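Local coordinates for protein ribonucleoside-diphosphate reductase (Pseudomonas aeruginosa, PDB 5IM3) that probably supplies the precursors of DNA synthesis by reducing ribonucleoside diphosphates to deoxyribonucleotides, under allosteric control by bound nucleotides such as dATP, at residues 259-264 / 315-320. Sequence-based numbering, arbitrary orientation.
Sequences PAYIEK and RFELPQ
Tyr-261 of helix 250-267 faces Glu-317 in the turn that leads from strand 314-315 into helix 319-330, their CA atoms 7.1 Å apart, a gap that suits long side chains. This is buried helix-on-loop packing, with 315-320 belonging to the all-alpha domain of the reductase, away from the nucleotide sites; Leu-318 holds the N-cap position of helix 319-330. With CG anti to the backbone N (chi1 165°), the Tyr-261 ring extends out from its helix. Its CD1 edge lies near the carbonyl of Phe-316, CD1 to O 3.3 Å, while the two rings meet obliquely, planes at 45°, with Tyr-261 CD1 3.6 Å from Phe-316 CD2. Phe-316, whose apolar ring suits this buried spot, also stacks on Phe-238 of helix 219-239. The extended chain of Glu-317 crosses the tyrosine at a slant, the ring and carboxylate planes 22° apart, and its CB and CG methylenes touch Tyr-261 CE1 (CB 3.5 Å away). The carboxylate's charge is probably balanced mainly by the salt bridge from OE2 to Arg-325, and OE1 accepts the backbone N-H of Ile-309. Tyrosine suits the place because its ring packs apolarly while its OH gives Glu-317 OE2 a short but weak hydrogen bond of 2.5 Å.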
ATOM      1  N   PRO A 259     -66.399 -22.943   0.709  1.00 59.11           N
ATOM      2  CA  PRO A 259     -67.390 -22.350  -0.204  1.00 60.07           C
ATOM      3  C   PRO A 259     -67.642 -20.881   0.071  1.00 61.78           C
ATOM      4  O   PRO A 259     -67.864 -20.112  -0.873  1.00 61.38           O
ATOM      5  CB  PRO A 259     -68.645 -23.205   0.032  1.00 62.76           C
ATOM      6  CG  PRO A 259     -68.476 -23.767   1.387  1.00 61.18           C
ATOM      7  CD  PRO A 259     -66.995 -24.000   1.545  1.00 61.28           C
ATOM      8  N   ALA A 260     -67.607 -20.463   1.339  1.00 69.76           N
ATOM      9  CA  ALA A 260     -67.725 -19.042   1.647  1.00 71.62           C
ATOM     10  C   ALA A 260     -66.547 -18.263   1.083  1.00 70.89           C
ATOM     11  O   ALA A 260     -66.701 -17.117   0.643  1.00 73.05           O
ATOM     12  CB  ALA A 260     -67.822 -18.834   3.158  1.00 72.22           C
ATOM     13  N   TYR A 261     -65.359 -18.869   1.085  1.00 66.73           N
ATOM     14  CA  TYR A 261     -64.178 -18.188   0.568  1.00 64.20           C
ATOM     15  C   TYR A 261     -64.273 -18.008  -0.942  1.00 63.32           C
ATOM     16  O   TYR A 261     -64.007 -16.920  -1.465  1.00 63.99           O
ATOM     17  CB  TYR A 261     -62.919 -18.970   0.941  1.00 63.04           C
ATOM     18  CG  TYR A 261     -61.695 -18.548   0.166  1.00 59.69           C
ATOM     19  CD1 TYR A 261     -60.959 -17.435   0.547  1.00 59.99           C
ATOM     20  CD2 TYR A 261     -61.276 -19.262  -0.947  1.00 60.00           C
ATOM     21  CE1 TYR A 261     -59.839 -17.043  -0.164  1.00 60.84           C
ATOM     22  CE2 TYR A 261     -60.159 -18.878  -1.665  1.00 59.12           C
ATOM     23  CZ  TYR A 261     -59.444 -17.770  -1.267  1.00 59.72           C
ATOM     24  OH  TYR A 261     -58.331 -17.386  -1.976  1.00 59.55           O
ATOM     25  N   ILE A 262     -64.657 -19.066  -1.658  1.00 66.05           N
ATOM     26  CA  ILE A 262     -64.740 -18.990  -3.114  1.00 66.72           C
ATOM     27  C   ILE A 262     -65.792 -17.976  -3.541  1.00 69.19           C
ATOM     28  O   ILE A 262     -65.599 -17.231  -4.508  1.00 68.68           O
ATOM     29  CB  ILE A 262     -65.029 -20.383  -3.705  1.00 66.82           C
ATOM     30  CG1 ILE A 262     -63.880 -21.348  -3.383  1.00 64.52           C
ATOM     31  CG2 ILE A 262     -65.260 -20.291  -5.213  1.00 67.17           C
ATOM     32  CD1 ILE A 262     -62.556 -20.978  -4.023  1.00 62.98           C
ATOM     33  N   GLU A 263     -66.924 -17.935  -2.837  1.00 73.18           N
ATOM     34  CA  GLU A 263     -67.994 -17.021  -3.221  1.00 77.55           C
ATOM     35  C   GLU A 263     -67.555 -15.570  -3.068  1.00 76.88           C
ATOM     36  O   GLU A 263     -67.756 -14.750  -3.971  1.00 77.65           O
ATOM     37  CB  GLU A 263     -69.250 -17.299  -2.392  1.00 81.92           C
ATOM     38  CG  GLU A 263     -70.490 -16.570  -2.895  1.00 86.05           C
ATOM     39  CD  GLU A 263     -71.767 -17.041  -2.220  1.00 91.51           C
ATOM     40  OE1 GLU A 263     -71.688 -17.881  -1.295  1.00 91.03           O
ATOM     41  OE2 GLU A 263     -72.856 -16.572  -2.619  1.00 94.47           O
ATOM     42  N   LYS A 264     -66.945 -15.233  -1.928  1.00 73.62           N
ATOM     43  CA  LYS A 264     -66.452 -13.871  -1.743  1.00 74.18           C
ATOM     44  C   LYS A 264     -65.237 -13.591  -2.616  1.00 70.41           C
ATOM     45  O   LYS A 264     -65.057 -12.459  -3.080  1.00 68.81           O
ATOM     46  CB  LYS A 264     -66.115 -13.618  -0.271  1.00 75.71           C
ATOM     47  CG  LYS A 264     -67.326 -13.381   0.627  1.00 80.62           C
ATOM     48  CD  LYS A 264     -68.146 -12.173   0.177  1.00 84.81           C
ATOM     49  CE  LYS A 264     -69.246 -11.829   1.170  1.00 88.40           C
ATOM     50  NZ  LYS A 264     -68.698 -11.258   2.431  1.00 89.52           N
ATOM     51  N   ARG A 315     -56.824 -10.379   5.598  1.00 73.08           N
ATOM     52  CA  ARG A 315     -56.590 -11.695   5.016  1.00 70.22           C
ATOM     53  C   ARG A 315     -57.777 -12.597   5.328  1.00 69.64           C
ATOM     54  O   ARG A 315     -58.068 -12.866   6.499  1.00 71.14           O
ATOM     55  CB  ARG A 315     -55.301 -12.307   5.560  1.00 70.50           C
ATOM     56  CG  ARG A 315     -54.039 -11.913   4.807  1.00 70.50           C
ATOM     57  CD  ARG A 315     -53.726 -10.435   4.945  1.00 72.21           C
ATOM     58  NE  ARG A 315     -52.388 -10.118   4.451  1.00 73.23           N
ATOM     59  CZ  ARG A 315     -51.954  -8.888   4.191  1.00 75.26           C
ATOM     60  NH1 ARG A 315     -52.753  -7.844   4.370  1.00 76.33           N
ATOM     61  NH2 ARG A 315     -50.716  -8.704   3.745  1.00 74.56           N
ATOM     62  N   PHE A 316     -58.468 -13.062   4.285  1.00 64.08           N
ATOM     63  CA  PHE A 316     -59.577 -13.993   4.461  1.00 63.82           C
ATOM     64  C   PHE A 316     -59.311 -15.333   3.781  1.00 61.69           C
ATOM     65  O   PHE A 316     -60.256 -16.067   3.477  1.00 63.51           O
ATOM     66  CB  PHE A 316     -60.887 -13.376   3.961  1.00 64.40           C
ATOM     67  CG  PHE A 316     -60.922 -13.109   2.482  1.00 64.60           C
ATOM     68  CD1 PHE A 316     -60.376 -11.948   1.957  1.00 64.62           C
ATOM     69  CD2 PHE A 316     -61.524 -14.010   1.617  1.00 64.38           C
ATOM     70  CE1 PHE A 316     -60.417 -11.700   0.597  1.00 63.74           C
ATOM     71  CE2 PHE A 316     -61.569 -13.766   0.257  1.00 64.36           C
ATOM     72  CZ  PHE A 316     -61.014 -12.610  -0.254  1.00 64.00           C
ATOM     73  N   GLU A 317     -58.043 -15.676   3.559  1.00 62.06           N
ATOM     74  CA  GLU A 317     -57.650 -16.972   3.013  1.00 61.41           C
ATOM     75  C   GLU A 317     -56.803 -17.698   4.051  1.00 60.35           C
ATOM     76  O   GLU A 317     -55.695 -17.254   4.375  1.00 57.73           O
ATOM     77  CB  GLU A 317     -56.884 -16.804   1.702  1.00 60.00           C
ATOM     78  CG  GLU A 317     -56.569 -18.112   0.996  1.00 61.54           C
ATOM     79  CD  GLU A 317     -55.923 -17.903  -0.361  1.00 62.40           C
ATOM     80  OE1 GLU A 317     -55.074 -16.993  -0.487  1.00 62.34           O
ATOM     81  OE2 GLU A 317     -56.270 -18.647  -1.303  1.00 60.53           O
ATOM     82  N   LEU A 318     -57.321 -18.813   4.567  1.00 59.20           N
ATOM     83  CA  LEU A 318     -56.609 -19.605   5.560  1.00 59.56           C
ATOM     84  C   LEU A 318     -55.619 -20.556   4.891  1.00 57.98           C
ATOM     85  O   LEU A 318     -55.760 -20.885   3.710  1.00 61.37           O
ATOM     86  CB  LEU A 318     -57.601 -20.386   6.417  1.00 60.78           C
ATOM     87  CG  LEU A 318     -58.318 -19.547   7.479  1.00 61.58           C
ATOM     88  CD1 LEU A 318     -59.500 -20.289   8.078  1.00 61.51           C
ATOM     89  CD2 LEU A 318     -57.340 -19.136   8.576  1.00 61.63           C
ATOM     90  N   PRO A 319     -54.610 -21.026   5.631  1.00 54.52           N
ATOM     91  CA  PRO A 319     -53.502 -21.741   4.969  1.00 53.74           C
ATOM     92  C   PRO A 319     -53.933 -22.952   4.155  1.00 53.81           C
ATOM     93  O   PRO A 319     -53.494 -23.105   3.009  1.00 52.38           O
ATOM     94  CB  PRO A 319     -52.594 -22.131   6.146  1.00 55.91           C
ATOM     95  CG  PRO A 319     -52.899 -21.137   7.206  1.00 57.77           C
ATOM     96  CD  PRO A 319     -54.371 -20.863   7.076  1.00 56.65           C
ATOM     97  N   GLN A 320     -54.767 -23.831   4.713  1.00 55.64           N
ATOM     98  CA  GLN A 320     -55.174 -25.015   3.961  1.00 56.76           C
ATOM     99  C   GLN A 320     -56.069 -24.652   2.786  1.00 55.23           C
ATOM    100  O   GLN A 320     -56.079 -25.361   1.774  1.00 54.57           O
ATOM    101  CB  GLN A 320     -55.880 -26.014   4.877  1.00 55.86           C
ATOM    102  CG  GLN A 320     -55.018 -26.520   6.020  1.00 57.33           C
ATOM    103  CD  GLN A 320     -53.682 -27.071   5.545  1.00 58.12           C
ATOM    104  OE1 GLN A 320     -53.631 -28.008   4.750  1.00 57.54           O
ATOM    105  NE2 GLN A 320     -52.592 -26.476   6.021  1.00 57.18           N
TER